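Local coordinates for ESX secretion system protein EccC (Thermomonospora curvata, PDB 4NH0) that forms part of the ESX (type VII) secretion system, which exports EsxA and EsxB, and has weak intrinsic ATPase activity, possibly acting as the translocase subunit, at residues M249-L254 / A521-P526; D773-L778 / S811-S816. All blocks are in the same frame, centred on the assembly; numbering follows the deposited sequence.

Contact 1 (M249-L254 / A521-P526); sequences MTLTSL and AYVSGP
Y522 pairs with T250 in a single beta bridge: a loop leading into a short helix is paired, backbone to backbone, with a loop more than 260 residues further along the chain. The amide N of Y522 donates a hydrogen bond to M249 O over 3.2 Å, with an angle of 159° at the hydrogen. One residue beyond T250, L251 N returns a weak bond to Y522 O at 3.5 Å, completing the pattern of a parallel bridge. The phenol ring then lies beside T250, both side chains running the same way, with T250 CA over one ring face. T250 CG2, anti to its own carbonyl carbon, reaches the far end of the ring and stands 3.5 Å from Y522 CZ.

Side-chain packing flanks the bridge. A521 CB points at the opposite backbone, close to M249 O, and makes an apolar approach to L254 CD1 at 4.4 Å. L251 and V523 run side by side, their apolar CD2 and CG1 atoms 3.7 Å apart. Helix 251-254 starts immediately after the bridge, with T250 at the N-cap and S253 N bonded to T250 O at 3.1 Å.

In a second shell, E319 accepts from V523 N through OE2 and bonds S524 OG through OE1, while T323 OG1 bonds A521 O. The Y522 side chain is about 9 Å from that of G316 in the predicted ATP site. The contact lies between helices 317-329 and 575-583, just after strand 518-520, which is next to strand 279-284 at the antiparallel end of the sheet of the first FtsK (P-loop ATPase) domain.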
loop_
_atom_site.group_PDB
_atom_site.type_symbol
_atom_site.label_atom_id
_atom_site.label_comp_id
_atom_site.label_asym_id
_atom_site.label_seq_id
_atom_site.Cartn_x
_atom_site.Cartn_y
_atom_site.Cartn_z
ATOM N N MET A 249 -47.046 20.692 32.329
ATOM C CA MET A 249 -46.862 22.070 31.918
ATOM C C MET A 249 -45.843 22.172 30.791
ATOM O O MET A 249 -44.960 21.324 30.663
ATOM C CB MET A 249 -46.420 22.908 33.119
ATOM C CG MET A 249 -46.650 24.395 32.971
ATOM S SD MET A 249 -48.389 24.798 32.730
ATOM C CE MET A 249 -49.097 24.175 34.253
ATOM N N THR A 250 -45.976 23.207 29.971
ATOM C CA THR A 250 -45.043 23.446 28.882
ATOM C C THR A 250 -43.835 24.227 29.379
ATOM O O THR A 250 -43.956 25.073 30.264
ATOM C CB THR A 250 -45.708 24.215 27.731
ATOM O OG1 THR A 250 -46.219 25.461 28.222
ATOM C CG2 THR A 250 -46.848 23.408 27.139
ATOM N N LEU A 251 -42.671 23.944 28.803
ATOM C CA LEU A 251 -41.438 24.607 29.205
ATOM C C LEU A 251 -41.477 26.094 28.869
ATOM O O LEU A 251 -40.848 26.908 29.547
ATOM C CB LEU A 251 -40.232 23.941 28.538
ATOM C CG LEU A 251 -38.848 24.505 28.864
ATOM C CD1 LEU A 251 -38.652 24.621 30.364
ATOM C CD2 LEU A 251 -37.765 23.634 28.255
ATOM N N THR A 252 -42.225 26.447 27.829
ATOM C CA THR A 252 -42.367 27.843 27.431
ATOM C C THR A 252 -43.067 28.655 28.518
ATOM O O THR A 252 -42.861 29.863 28.633
ATOM C CB THR A 252 -43.148 27.983 26.109
ATOM O OG1 THR A 252 -43.395 29.369 25.843
ATOM C CG2 THR A 252 -44.476 27.253 26.189
ATOM N N SER A 253 -43.887 27.982 29.318
ATOM C CA SER A 253 -44.610 28.636 30.400
ATOM C C SER A 253 -43.673 28.984 31.551
ATOM O O SER A 253 -43.736 30.081 32.103
ATOM C CB SER A 253 -45.746 27.743 30.899
ATOM O OG SER A 253 -46.608 27.372 29.837
ATOM N N LEU A 254 -42.802 28.044 31.900
ATOM C CA LEU A 254 -41.880 28.222 33.017
ATOM C C LEU A 254 -40.797 29.247 32.700
ATOM O O LEU A 254 -40.201 29.830 33.605
ATOM C CB LEU A 254 -41.235 26.887 33.404
ATOM C CG LEU A 254 -42.064 25.887 34.220
ATOM C CD1 LEU A 254 -43.140 25.227 33.377
ATOM C CD2 LEU A 254 -41.169 24.837 34.857
ATOM N N ALA A 521 -41.573 19.197 33.068
ATOM C CA ALA A 521 -42.293 19.799 31.956
ATOM C C ALA A 521 -41.995 19.028 30.680
ATOM O O ALA A 521 -41.076 18.211 30.646
ATOM C CB ALA A 521 -41.912 21.261 31.801
ATOM N N TYR A 522 -42.769 19.282 29.631
ATOM C CA TYR A 522 -42.556 18.597 28.363
ATOM C C TYR A 522 -42.247 19.582 27.243
ATOM O O TYR A 522 -42.558 20.768 27.341
ATOM C CB TYR A 522 -43.774 17.745 27.997
ATOM C CG TYR A 522 -45.050 18.526 27.770
ATOM C CD1 TYR A 522 -45.386 18.994 26.505
ATOM C CD2 TYR A 522 -45.925 18.783 28.817
ATOM C CE1 TYR A 522 -46.550 19.704 26.292
ATOM C CE2 TYR A 522 -47.094 19.493 28.612
ATOM C CZ TYR A 522 -47.402 19.949 27.348
ATOM O OH TYR A 522 -48.564 20.655 27.139
ATOM N N VAL A 523 -41.629 19.078 26.180
ATOM C CA VAL A 523 -41.276 19.895 25.027
ATOM C C VAL A 523 -41.676 19.203 23.729
ATOM O O VAL A 523 -41.545 19.770 22.645
ATOM C CB VAL A 523 -39.767 20.201 24.989
ATOM C CG1 VAL A 523 -39.381 21.125 26.131
ATOM C CG2 VAL A 523 -38.964 18.913 25.045
ATOM N N SER A 524 -42.167 17.974 23.851
ATOM C CA SER A 524 -42.521 17.170 22.687
ATOM C C SER A 524 -44.013 17.241 22.379
ATOM O O SER A 524 -44.572 16.331 21.767
ATOM C CB SER A 524 -42.100 15.716 22.901
ATOM O OG SER A 524 -40.708 15.621 23.144
ATOM N N GLY A 525 -44.653 18.324 22.806
ATOM C CA GLY A 525 -46.068 18.520 22.552
ATOM C C GLY A 525 -46.342 19.828 21.836
ATOM O O GLY A 525 -45.418 20.587 21.554
ATOM N N PRO A 526 -47.618 20.092 21.522
ATOM C CA PRO A 526 -48.045 21.351 20.906
ATOM C C PRO A 526 -48.459 22.377 21.956
ATOM O O PRO A 526 -48.368 22.088 23.148
ATOM C CB PRO A 526 -49.239 20.922 20.062
ATOM C CG PRO A 526 -49.862 19.829 20.881
ATOM C CD PRO A 526 -48.730 19.129 21.611
#

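Contact 2 (D773-L778 / S811-S816); sequences DNWLTL and SEFRTS
W775 carries F813 over one face of its indole and the backbone oxygen of E812 at its edge. The nearest ring atom, F813 CE1, sits 3.3 Å above the indole plane, displaced toward the rim, and is 3.4 Å from W775 CG. Because the planes are turned by 34° and the phenyl and five-membered ring centres are 4.6 Å apart, the pair is an oblique packing of aromatics. In the plane of the indole, E812 O lies 3.5 Å from W775 CD1; R779 NH1 donates a hydrogen bond to this oxygen.

Next along the helix, L776 meets the carboxylate of E812. The glutamate is extended beyond CG (chi2 -179°), and its OE1 lies 3.3 Å from L776 CB while OE2 is 3.7 Å from L776 CD2. This carboxylate is thus in part covered by aliphatic carbon, and its OE1 is satisfied by N808 N.

Behind these residues, N774 caps the helix: its OD1 receives weak bonds from L776 N at 3.1 Å and T777 N. W775 and F813 both rest on L805 and S807 of strand 801-807, and W775 also touches I789 of helix 784-795.

The setting is that of a P-loop ATPase core. D773 directly follows strand 767-772 and touches S670, a magnesium ligand, as expected of a Walker B aspartate. The next position holds N774, whose side chain is about 6 Å from the bound ATP and from the magnesium ion. The corresponding strand of the first FtsK domain is followed by E425, the inferred active-site residue; this difference is consistent with hydrolysis probably being confined to that first domain.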
loop_
_atom_site.group_PDB
_atom_site.type_symbol
_atom_site.label_atom_id
_atom_site.label_comp_id
_atom_site.label_asym_id
_atom_site.label_seq_id
_atom_site.Cartn_x
_atom_site.Cartn_y
_atom_site.Cartn_z
ATOM N N ASP A 773 3.182 -6.918 -6.510
ATOM C CA ASP A 773 1.897 -6.969 -5.820
ATOM C C ASP A 773 1.846 -8.067 -4.758
ATOM O O ASP A 773 1.383 -7.835 -3.644
ATOM C CB ASP A 773 0.767 -7.162 -6.829
ATOM C CG ASP A 773 -0.553 -6.597 -6.344
ATOM O OD1 ASP A 773 -0.711 -6.415 -5.120
ATOM O OD2 ASP A 773 -1.436 -6.340 -7.188
ATOM N N ASN A 774 2.312 -9.263 -5.101
ATOM C CA ASN A 774 2.349 -10.363 -4.144
ATOM C C ASN A 774 3.739 -10.969 -4.077
ATOM O O ASN A 774 4.109 -11.793 -4.912
ATOM C CB ASN A 774 1.325 -11.431 -4.515
ATOM C CG ASN A 774 1.040 -12.403 -3.389
ATOM O OD1 ASN A 774 1.881 -12.647 -2.526
ATOM N ND2 ASN A 774 -0.157 -12.976 -3.403
ATOM N N TRP A 775 4.501 -10.553 -3.072
ATOM C CA TRP A 775 5.878 -10.995 -2.911
ATOM C C TRP A 775 5.978 -12.504 -2.733
ATOM O O TRP A 775 6.952 -13.121 -3.160
ATOM C CB TRP A 775 6.519 -10.289 -1.719
ATOM C CG TRP A 775 7.951 -10.656 -1.514
ATOM C CD1 TRP A 775 8.446 -11.549 -0.612
ATOM C CD2 TRP A 775 9.077 -10.143 -2.231
ATOM N NE1 TRP A 775 9.812 -11.622 -0.720
ATOM C CE2 TRP A 775 10.224 -10.767 -1.708
ATOM C CE3 TRP A 775 9.228 -9.215 -3.265
ATOM C CZ2 TRP A 775 11.503 -10.494 -2.182
ATOM C CZ3 TRP A 775 10.498 -8.944 -3.732
ATOM C CH2 TRP A 775 11.618 -9.584 -3.194
ATOM N N LEU A 776 4.967 -13.092 -2.104
ATOM C CA LEU A 776 4.936 -14.532 -1.890
ATOM C C LEU A 776 4.917 -15.275 -3.220
ATOM O O LEU A 776 5.657 -16.237 -3.414
ATOM C CB LEU A 776 3.722 -14.926 -1.048
ATOM C CG LEU A 776 3.581 -16.414 -0.725
ATOM C CD1 LEU A 776 4.775 -16.900 0.077
ATOM C CD2 LEU A 776 2.284 -16.678 0.020
ATOM N N THR A 777 4.068 -14.813 -4.134
ATOM C CA THR A 777 3.966 -15.399 -5.465
ATOM C C THR A 777 5.305 -15.325 -6.193
ATOM O O THR A 777 5.672 -16.235 -6.935
ATOM C CB THR A 777 2.888 -14.689 -6.308
ATOM O OG1 THR A 777 1.634 -14.732 -5.617
ATOM C CG2 THR A 777 2.734 -15.359 -7.664
ATOM N N LEU A 778 6.034 -14.238 -5.963
ATOM C CA LEU A 778 7.319 -14.025 -6.615
ATOM C C LEU A 778 8.381 -15.006 -6.138
ATOM O O LEU A 778 9.094 -15.599 -6.945
ATOM C CB LEU A 778 7.806 -12.596 -6.384
ATOM C CG LEU A 778 9.189 -12.302 -6.962
ATOM C CD1 LEU A 778 9.138 -12.265 -8.479
ATOM C CD2 LEU A 778 9.740 -11.009 -6.410
ATOM N N SER A 811 5.855 -11.914 7.607
ATOM C CA SER A 811 6.693 -13.104 7.693
ATOM C C SER A 811 6.994 -13.684 6.314
ATOM O O SER A 811 7.900 -14.502 6.163
ATOM C CB SER A 811 6.024 -14.163 8.571
ATOM O OG SER A 811 4.723 -14.468 8.101
ATOM N N GLU A 812 6.230 -13.260 5.313
ATOM C CA GLU A 812 6.440 -13.723 3.946
ATOM C C GLU A 812 7.617 -12.989 3.314
ATOM O O GLU A 812 8.199 -13.456 2.336
ATOM C CB GLU A 812 5.172 -13.538 3.114
ATOM C CG GLU A 812 4.004 -14.380 3.604
ATOM C CD GLU A 812 2.754 -14.206 2.767
ATOM O OE1 GLU A 812 2.806 -13.478 1.756
ATOM O OE2 GLU A 812 1.715 -14.802 3.121
ATOM N N PHE A 813 7.959 -11.835 3.877
ATOM C CA PHE A 813 9.196 -11.153 3.524
ATOM C C PHE A 813 10.332 -11.750 4.337
ATOM O O PHE A 813 10.213 -11.898 5.552
ATOM C CB PHE A 813 9.103 -9.648 3.789
ATOM C CG PHE A 813 8.205 -8.913 2.838
ATOM C CD1 PHE A 813 8.565 -8.745 1.513
ATOM C CD2 PHE A 813 7.010 -8.370 3.275
ATOM C CE1 PHE A 813 7.744 -8.062 0.641
ATOM C CE2 PHE A 813 6.186 -7.686 2.406
ATOM C CZ PHE A 813 6.554 -7.532 1.088
ATOM N N ARG A 814 11.428 -12.099 3.674
ATOM C CA ARG A 814 12.589 -12.617 4.383
ATOM C C ARG A 814 13.143 -11.557 5.325
ATOM O O ARG A 814 12.976 -10.362 5.094
ATOM C CB ARG A 814 13.669 -13.079 3.404
ATOM C CG ARG A 814 13.358 -14.403 2.730
ATOM C CD ARG A 814 14.602 -15.022 2.118
ATOM N NE ARG A 814 14.328 -16.342 1.558
ATOM C CZ ARG A 814 14.386 -17.473 2.253
ATOM N NH1 ARG A 814 14.708 -17.446 3.539
ATOM N NH2 ARG A 814 14.121 -18.631 1.664
ATOM N N THR A 815 13.797 -12.007 6.390
ATOM C CA THR A 815 14.331 -11.112 7.410
ATOM C C THR A 815 15.339 -10.121 6.835
ATOM O O THR A 815 15.526 -9.031 7.371
ATOM C CB THR A 815 15.004 -11.904 8.544
ATOM O OG1 THR A 815 15.988 -12.788 7.993
ATOM C CG2 THR A 815 13.973 -12.726 9.303
ATOM N N SER A 816 15.978 -10.506 5.736
ATOM C CA SER A 816 17.008 -9.682 5.116
ATOM C C SER A 816 16.427 -8.486 4.369
ATOM O O SER A 816 16.988 -7.392 4.410
ATOM C CB SER A 816 17.855 -10.526 4.162
ATOM O OG SER A 816 17.052 -11.126 3.161
#

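How the contacts relate
Contacts 1 and 2 belong to two successive ATPase domains of one chain, and both segments of contact 1 come before those of contact 2. Their centres lie 68 Å apart and their nearest atoms about 54 Å, so neither touches the other. They share no sheet: contact 1 adjoins the ten-strand sheet of the first FtsK domain, contact 2 that of the second, although both sheets have the same strand order. Contact 1 ties residues before the first strand of its sheet to those after its last strand, whereas contact 2 joins the segments that follow two neighbouring central strands, 767-772 and 801-807, beside a bound nucleotide. Each contact lies within one ATPase unit, and neither bridges the two.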